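Local atomic coordinates of GH62 hydrolase (Scytalidium thermophilum, PDB entry 4PVA), a protein that probably removes L-arabinofuranose side groups from arabinoxylan, as an alpha-L-arabinofuranosidase of glycoside hydrolase family 62. Residues 44-49 / 62-67; 69-74 / 98-103; 237-242 / 255-260. All blocks are in the same frame, centred on the assembly; numbering follows the deposited sequence. Where two conformers were deposited one is given.

Interaction 1 (44-49 / 62-67); sequences GIKDPT and STAKSE. With PO4 (phosphate ion), chain F; PO4 (phosphate ion), chain D.
Ser62 OG is gripped by two partners: it donates to Asp47 OD1 over 2.7 Å, on that oxygen's syn lone pair, and accepts the backbone N-H of Ala102. Asp47, with a positive phi (47°), follows the paired residues and reaches back to the serine with CG flanked by its own N and C (chi1 61°). With an alanine at Asp47 the carboxylate is gone, and Ser62 OG would probably lose its acceptor and turn more freely. Before it the strands pair antiparallel, Gly44 with Ala64 and Lys46 with Ser62, each through two backbone hydrogen bonds; Ser62 N meets Lys46 O at 2.9 Å. Lys46 runs along the same face as Ala64, its CD 3.6 Å from Ala64 CB, and a bend at chi3 (75°) leads NZ on to a bound phosphate, whose O3 is 2.7 Å from NZ. On the other face Ile45 and Thr63 run abreast, Ile45 CD1 4.1 Å from Thr63 CG2. Lys65, further out, binds a separate phosphate; both ions probably come from the crystallisation liquor. The two segments belong to the hairpin of strands 44-53 and 56-65. Strand 68-76 continues the sheet beyond 56-65, strand 101-108 packs on Asp47 and Ser62 through Ala102 and Pro103, and strand 316-321 brings Gln320 against Lys46 and Leu318 against Pro48.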
# COMPACT_ATOMS: atom_id res chain seq x y z
N GLY A 44 14.84 -8.48 -3.80
CA GLY A 44 14.06 -7.81 -2.77
C GLY A 44 12.66 -8.36 -2.68
O GLY A 44 12.05 -8.69 -3.70
N ILE A 45 12.14 -8.42 -1.45
CA ILE A 45 10.71 -8.60 -1.22
C ILE A 45 10.18 -7.28 -0.73
O ILE A 45 10.70 -6.68 0.20
CB ILE A 45 10.42 -9.73 -0.20
CG1 ILE A 45 11.06 -11.06 -0.68
CG2 ILE A 45 8.93 -9.95 -0.04
CD1 ILE A 45 10.44 -11.62 -1.92
N LYS A 46 9.11 -6.83 -1.40
CA LYS A 46 8.71 -5.45 -1.38
C LYS A 46 7.21 -5.25 -1.21
O LYS A 46 6.40 -6.12 -1.49
CB LYS A 46 9.11 -4.76 -2.67
CG LYS A 46 10.61 -4.70 -2.88
CD LYS A 46 11.01 -3.88 -4.09
CE LYS A 46 10.87 -2.40 -3.86
NZ LYS A 46 11.28 -1.64 -5.05
N ASP A 47 6.86 -4.05 -0.76
CA ASP A 47 5.52 -3.47 -0.89
C ASP A 47 4.40 -4.42 -0.50
O ASP A 47 3.60 -4.85 -1.33
CB ASP A 47 5.33 -2.78 -2.24
CG ASP A 47 5.46 -3.66 -3.43
OD1 ASP A 47 4.76 -4.71 -3.49
OD2 ASP A 47 6.22 -3.28 -4.38
N PRO A 48 4.29 -4.73 0.80
CA PRO A 48 3.29 -5.71 1.23
C PRO A 48 1.90 -5.13 1.39
O PRO A 48 1.73 -3.95 1.73
CB PRO A 48 3.84 -6.15 2.59
CG PRO A 48 4.49 -4.91 3.11
CD PRO A 48 5.14 -4.28 1.91
N THR A 49 0.90 -5.97 1.19
CA THR A 49 -0.48 -5.72 1.62
C THR A 49 -0.89 -6.95 2.42
O THR A 49 -0.45 -8.06 2.10
CB THR A 49 -1.42 -5.46 0.42
OG1 THR A 49 -2.74 -5.23 0.90
CG2 THR A 49 -1.45 -6.63 -0.55
N SER A 62 5.60 -7.88 -3.64
CA SER A 62 6.27 -7.95 -4.92
C SER A 62 7.63 -8.53 -4.78
O SER A 62 8.33 -8.34 -3.79
CB SER A 62 6.39 -6.62 -5.58
OG SER A 62 5.06 -6.09 -5.81
N THR A 63 8.02 -9.27 -5.79
CA THR A 63 9.40 -9.72 -5.98
C THR A 63 10.08 -8.73 -6.90
O THR A 63 9.51 -8.31 -7.91
CB THR A 63 9.46 -11.15 -6.56
OG1 THR A 63 8.80 -11.16 -7.84
CG2 THR A 63 8.80 -12.11 -5.65
N ALA A 64 11.32 -8.36 -6.56
CA ALA A 64 12.08 -7.43 -7.36
C ALA A 64 13.46 -7.98 -7.64
O ALA A 64 14.11 -8.48 -6.73
CB ALA A 64 12.20 -6.12 -6.63
N LYS A 65 13.89 -7.83 -8.88
CA LYS A 65 15.27 -8.12 -9.29
C LYS A 65 15.51 -7.22 -10.49
O LYS A 65 14.60 -6.64 -11.03
CB LYS A 65 15.49 -9.62 -9.57
CG LYS A 65 14.40 -10.22 -10.45
CD LYS A 65 14.69 -11.70 -10.73
CE LYS A 65 13.51 -12.36 -11.42
NZ LYS A 65 13.76 -13.77 -11.82
N SER A 66 16.75 -7.18 -10.96
CA SER A 66 17.03 -6.38 -12.14
C SER A 66 16.19 -6.80 -13.35
O SER A 66 15.82 -5.97 -14.15
CB SER A 66 18.53 -6.37 -12.44
OG SER A 66 19.19 -5.60 -11.42
N GLU A 67 15.86 -8.08 -13.45
CA GLU A 67 15.07 -8.58 -14.58
C GLU A 67 13.62 -8.10 -14.58
O GLU A 67 13.00 -8.00 -15.63
CB GLU A 67 15.10 -10.11 -14.58
CG GLU A 67 14.39 -10.80 -15.75
CD GLU A 67 12.88 -10.91 -15.58
OE1 GLU A 67 12.19 -10.88 -16.63
OE2 GLU A 67 12.35 -11.00 -14.44
P PO4 F . 9.42 1.48 -4.24
O1 PO4 F . 9.78 2.40 -3.05
O2 PO4 F . 8.73 2.35 -5.32
O3 PO4 F . 10.73 0.99 -4.82
O4 PO4 F . 8.56 0.41 -3.78
P PO4 D . 10.10 -14.52 -11.95
O1 PO4 D . 9.39 -13.25 -12.37
O2 PO4 D . 11.34 -14.86 -12.77
O3 PO4 D . 10.56 -14.31 -10.56
O4 PO4 D . 9.13 -15.67 -12.04

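Interaction 2 (69-74 / 98-103); sequences YNMVYF and GYRAAP. With PO4 (phosphate ion), chain C.
Met71, Tyr69 and Arg100 lose the most surface here. The selenium of Met71, present as selenomethionine, packs against the Pro103 ring, 3.8 Å from Pro103 CB, while the bend at chi3 (-59°) carries CE across the root of Arg100 to 3.7 Å from Arg100 CB. Tyr69 lies alongside Tyr99, its CB 3.8 Å from Tyr99 CE1, and its CD2 touches Ala101 CB at 3.9 Å; its hydroxyl reaches on to Asn331. The backbone joins the segments by a long bond, Arg100 N to Tyr69 O at 3.3 Å, the donor standing well above the carbonyl plane. Beside it Asn70 ND2 donates to Gly98 O over 2.8 Å, and the amide OD1 is used by Met71 N, so both ends of that side chain are held. Arg100 turns its guanidinium edge to a phosphate: NH1 binds O1, and NH2 meets O4 at 3.0 Å, while Gly98 CA lies over one face. Tyr99 O lies in the guanidinium plane, though NH1 meets that carbonyl from above its own plane. The contact thus pairs an apolar inner part round the selenium with a polar outer end, where a cationic edge, probably oriented by the carbonyls of Tyr99 and Leu95, receives an anion.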
# COMPACT_ATOMS: atom_id res chain seq x y z
N TYR A 69 9.68 -7.38 -12.12
CA TYR A 69 8.76 -7.43 -10.98
C TYR A 69 7.64 -8.39 -11.22
O TYR A 69 7.02 -8.39 -12.29
CB TYR A 69 8.11 -6.07 -10.70
CG TYR A 69 9.00 -5.14 -9.96
CD1 TYR A 69 10.06 -4.52 -10.58
CD2 TYR A 69 8.76 -4.84 -8.62
CE1 TYR A 69 10.91 -3.68 -9.86
CE2 TYR A 69 9.57 -4.00 -7.92
CZ TYR A 69 10.63 -3.41 -8.54
OH TYR A 69 11.46 -2.56 -7.82
N ASN A 70 7.31 -9.16 -10.21
CA ASN A 70 6.07 -9.92 -10.18
C ASN A 70 5.65 -10.04 -8.70
O ASN A 70 6.12 -9.22 -7.89
CB ASN A 70 6.23 -11.23 -10.93
CG ASN A 70 4.90 -11.79 -11.41
OD1 ASN A 70 4.21 -12.45 -10.64
ND2 ASN A 70 4.63 -11.68 -12.69
N MSE A 71 4.72 -10.92 -8.34
CA MSE A 71 4.13 -10.90 -6.99
C MSE A 71 4.03 -12.29 -6.41
O MSE A 71 4.00 -13.30 -7.15
CB MSE A 71 2.76 -10.18 -7.00
CG MSE A 71 2.87 -8.75 -7.54
SE MSE A 71 1.20 -7.79 -7.51
CE MSE A 71 0.17 -9.01 -8.66
N VAL A 72 3.96 -12.30 -5.10
CA VAL A 72 3.85 -13.54 -4.32
C VAL A 72 2.73 -13.41 -3.31
O VAL A 72 2.44 -12.30 -2.84
CB VAL A 72 5.13 -13.90 -3.54
CG1 VAL A 72 6.20 -14.39 -4.48
CG2 VAL A 72 5.63 -12.79 -2.62
N TYR A 73 2.13 -14.54 -2.97
CA TYR A 73 1.23 -14.67 -1.86
C TYR A 73 1.85 -15.65 -0.84
O TYR A 73 2.39 -16.69 -1.23
CB TYR A 73 -0.13 -15.19 -2.33
CG TYR A 73 -0.99 -15.71 -1.21
CD1 TYR A 73 -1.69 -14.84 -0.39
CD2 TYR A 73 -1.06 -17.07 -0.95
CE1 TYR A 73 -2.47 -15.30 0.65
CE2 TYR A 73 -1.82 -17.55 0.10
CZ TYR A 73 -2.53 -16.68 0.90
OH TYR A 73 -3.28 -17.20 1.95
N PHE A 74 1.67 -15.36 0.44
CA PHE A 74 2.00 -16.31 1.48
C PHE A 74 1.16 -16.04 2.72
O PHE A 74 0.62 -14.95 2.89
CB PHE A 74 3.50 -16.31 1.78
CG PHE A 74 4.07 -14.98 2.19
CD1 PHE A 74 4.36 -13.99 1.25
CD2 PHE A 74 4.33 -14.71 3.52
CE1 PHE A 74 4.91 -12.79 1.65
CE2 PHE A 74 4.87 -13.49 3.92
CZ PHE A 74 5.16 -12.53 2.97
N GLY A 98 4.77 -11.54 -16.51
CA GLY A 98 4.73 -10.17 -16.96
C GLY A 98 5.06 -9.28 -15.80
O GLY A 98 5.29 -9.76 -14.68
N TYR A 99 5.05 -7.99 -16.05
CA TYR A 99 5.24 -6.97 -15.04
C TYR A 99 3.99 -6.78 -14.20
O TYR A 99 2.94 -6.45 -14.74
CB TYR A 99 5.61 -5.66 -15.70
CG TYR A 99 5.75 -4.54 -14.73
CD1 TYR A 99 6.91 -4.35 -14.02
CD2 TYR A 99 4.74 -3.63 -14.58
CE1 TYR A 99 7.05 -3.30 -13.13
CE2 TYR A 99 4.84 -2.59 -13.69
CZ TYR A 99 6.00 -2.43 -12.97
OH TYR A 99 6.10 -1.36 -12.09
N ARG A 100 4.11 -7.03 -12.90
CA ARG A 100 3.08 -6.67 -11.94
C ARG A 100 3.76 -6.27 -10.65
O ARG A 100 4.72 -6.93 -10.25
CB ARG A 100 2.15 -7.82 -11.60
CG ARG A 100 1.29 -8.40 -12.72
CD ARG A 100 1.95 -9.54 -13.47
NE ARG A 100 1.07 -10.17 -14.48
CZ ARG A 100 0.73 -9.64 -15.65
NH1 ARG A 100 1.21 -8.47 -16.05
NH2 ARG A 100 -0.07 -10.31 -16.45
N ALA A 101 3.27 -5.23 -9.99
CA ALA A 101 3.90 -4.76 -8.77
C ALA A 101 2.92 -4.03 -7.89
O ALA A 101 1.90 -3.47 -8.34
CB ALA A 101 5.05 -3.83 -9.11
N ALA A 102 3.26 -3.96 -6.62
CA ALA A 102 2.64 -3.05 -5.63
C ALA A 102 1.15 -3.30 -5.41
O ALA A 102 0.31 -2.45 -5.74
CB ALA A 102 2.93 -1.60 -5.97
N PRO A 103 0.82 -4.44 -4.82
CA PRO A 103 -0.58 -4.79 -4.61
C PRO A 103 -1.20 -4.19 -3.35
O PRO A 103 -0.49 -3.82 -2.37
CB PRO A 103 -0.52 -6.31 -4.45
CG PRO A 103 0.80 -6.57 -3.84
CD PRO A 103 1.72 -5.53 -4.41
P PO4 C . -0.74 -7.74 -19.30
O1 PO4 C . -0.44 -7.11 -17.94
O2 PO4 C . 0.05 -7.08 -20.45
O3 PO4 C . -2.19 -7.47 -19.55
O4 PO4 C . -0.59 -9.25 -19.17

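Interaction 3 (237-242 / 255-260); sequences KYLLLV and SWTSDR
Leu240 and Trp256 form the close-packed part of this contact. They are a hydrogen-bonded antiparallel pair whose side chains run next to each other in the same direction, and Leu240 CD2 rests over one face of the indole near its rim, 3.7 Å from Trp256 CE3. Leu240 takes this place with CG anti to the backbone N (chi1 170°). Val242 comes in at a slant to the six-membered end of the same ring, bringing CG2 to 3.6 Å from Trp256 CZ3. The carbonyl of Leu240 accepts Trp256 N and lies at the edge of the indole, in its plane. On the opposite face of the sheet Leu241 CD2 approaches Ser255 CB at 3.8 Å, and the serine hydroxyl is bound by Ala269 O. Neighbouring residues close this region further: Ile226 and Trp265 both pack on Leu240.

Toward Lys237 and Arg260 the fit becomes looser and wetter. Tyr238 still pairs with Ser258, its N 3.0 Å from Ser258 O, and its ring carbon CD2 lies 3.8 Å from Arg260 CA. Beyond it, Lys237 stretches outward; its CD still lies near Asp259 O, and a water adds a link, accepting from Lys237 NZ at 3.0 Å and donating to Asp259 O at 2.7 Å. In one of its two conformers Arg260 forms a side-on salt bridge with Asp259 through NE and NH2, which the alternative conformer makes doubtful.

Lys237 and Tyr238 both face Ser258, a classic beta bulge at the start of strand 238-245. The whole is a bulged antiparallel hairpin, with strands 222-229 and 266-267 flanking it, as in one blade of the five-bladed beta-propeller of this family.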
# COMPACT_ATOMS: atom_id res chain seq x y z
N LYS A 237 -11.91 11.61 10.17
CA LYS A 237 -12.56 10.42 9.70
C LYS A 237 -11.65 9.59 8.81
O LYS A 237 -11.74 8.37 8.84
CB LYS A 237 -13.84 10.79 8.94
CG LYS A 237 -14.69 9.61 8.52
CD LYS A 237 -15.95 10.11 7.84
CE LYS A 237 -17.10 9.20 8.05
NZ LYS A 237 -18.32 9.98 7.61
N TYR A 238 -10.83 10.28 8.01
CA TYR A 238 -9.94 9.68 7.01
C TYR A 238 -8.48 10.06 7.21
O TYR A 238 -8.14 11.22 7.45
CB TYR A 238 -10.41 10.03 5.58
CG TYR A 238 -11.60 9.20 5.19
CD1 TYR A 238 -11.44 7.89 4.78
CD2 TYR A 238 -12.88 9.69 5.38
CE1 TYR A 238 -12.52 7.11 4.49
CE2 TYR A 238 -13.97 8.91 5.09
CZ TYR A 238 -13.77 7.62 4.66
OH TYR A 238 -14.86 6.85 4.34
N LEU A 239 -7.62 9.06 7.11
CA LEU A 239 -6.18 9.18 7.29
C LEU A 239 -5.53 8.93 5.94
O LEU A 239 -5.73 7.87 5.35
CB LEU A 239 -5.70 8.16 8.32
CG LEU A 239 -4.22 8.07 8.58
CD1 LEU A 239 -3.65 9.35 9.19
CD2 LEU A 239 -3.89 6.87 9.48
N LEU A 240 -4.72 9.87 5.49
CA LEU A 240 -3.88 9.74 4.29
C LEU A 240 -2.43 9.61 4.70
O LEU A 240 -1.92 10.43 5.48
CB LEU A 240 -4.02 10.98 3.38
CG LEU A 240 -3.03 11.09 2.22
CD1 LEU A 240 -3.23 10.01 1.20
CD2 LEU A 240 -3.14 12.48 1.61
N LEU A 241 -1.77 8.57 4.19
CA LEU A 241 -0.32 8.37 4.34
C LEU A 241 0.31 8.48 2.97
O LEU A 241 -0.23 7.94 2.00
CB LEU A 241 -0.02 7.00 4.89
CG LEU A 241 -0.76 6.60 6.16
CD1 LEU A 241 -0.34 5.22 6.60
CD2 LEU A 241 -0.57 7.61 7.28
N VAL A 242 1.44 9.17 2.86
CA VAL A 242 2.21 9.23 1.60
C VAL A 242 3.67 9.13 1.95
O VAL A 242 4.13 9.74 2.90
CB VAL A 242 1.93 10.53 0.77
CG1 VAL A 242 2.74 10.52 -0.53
CG2 VAL A 242 0.45 10.71 0.46
N SER A 255 1.62 12.12 7.00
CA SER A 255 0.21 11.89 7.23
C SER A 255 -0.59 13.17 7.22
O SER A 255 -0.10 14.25 7.60
CB SER A 255 -0.02 11.15 8.53
OG SER A 255 0.52 11.85 9.67
N TRP A 256 -1.86 13.02 6.81
CA TRP A 256 -2.87 14.05 6.76
C TRP A 256 -4.19 13.42 7.21
O TRP A 256 -4.36 12.21 7.15
CB TRP A 256 -3.10 14.59 5.32
CG TRP A 256 -1.97 15.26 4.58
CD1 TRP A 256 -1.90 16.59 4.23
CD2 TRP A 256 -0.84 14.62 3.98
NE1 TRP A 256 -0.78 16.82 3.50
CE2 TRP A 256 -0.11 15.63 3.33
CE3 TRP A 256 -0.38 13.30 3.93
CZ2 TRP A 256 1.07 15.36 2.64
CZ3 TRP A 256 0.79 13.04 3.24
CH2 TRP A 256 1.50 14.05 2.61
N THR A 257 -5.14 14.28 7.56
CA THR A 257 -6.51 13.83 7.81
C THR A 257 -7.49 14.68 7.04
O THR A 257 -7.21 15.77 6.58
CB THR A 257 -6.89 13.89 9.29
OG1 THR A 257 -6.76 15.22 9.74
CG2 THR A 257 -5.98 12.97 10.09
N SER A 258 -8.69 14.11 6.90
CA SER A 258 -9.82 14.81 6.30
C SER A 258 -11.13 14.25 6.79
O SER A 258 -11.20 13.15 7.33
CB SER A 258 -9.75 14.68 4.78
OG SER A 258 -10.80 15.46 4.19
N ASP A 259 -12.18 15.02 6.55
CA ASP A 259 -13.53 14.60 6.86
C ASP A 259 -14.16 13.73 5.79
O ASP A 259 -15.22 13.19 6.00
CB ASP A 259 -14.41 15.82 7.20
CG ASP A 259 -14.54 16.83 6.05
OD1 ASP A 259 -14.19 16.52 4.89
OD2 ASP A 259 -15.07 17.96 6.30
N ARG A 260 -13.52 13.60 4.63
CA ARG A 260 -14.05 12.78 3.54
C ARG A 260 -12.90 12.35 2.64
O ARG A 260 -11.80 12.86 2.76
CB ARG A 260 -15.16 13.51 2.79
CG ARG A 260 -14.69 14.68 1.96
CD ARG A 260 -15.81 15.70 1.72
NE ARG A 260 -15.95 16.67 2.80
CZ ARG A 260 -16.76 17.72 2.75
NH1 ARG A 260 -17.49 17.91 1.67
NH2 ARG A 260 -16.83 18.58 3.77
O HOH W 1 -17.54 11.87 5.37

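Overall arrangement
Interactions 1 and 2 adjoin, their centres about 7 Å apart, whereas interaction 3 lies on the opposite side of the chain's centre, about 27 Å from each, centre to centre, and with nearest atoms about 11 and 13 Å away. Strands 56-65 and 68-76 are neighbours in one sheet, and Thr63 N meets Asn70 O at 2.8 Å, so 62-67 belongs with both 44-49 and 69-74. Segment 98-103 enters the next sheet, bringing Pro103 CD to 3.3 Å from Asp47 OD1. This junction fits adjacent blades of a propeller, with interaction 3 in a distant blade. The probably adventitious phosphate at Lys46 may mark a pocket beside interaction 1, consistent with a central substrate site.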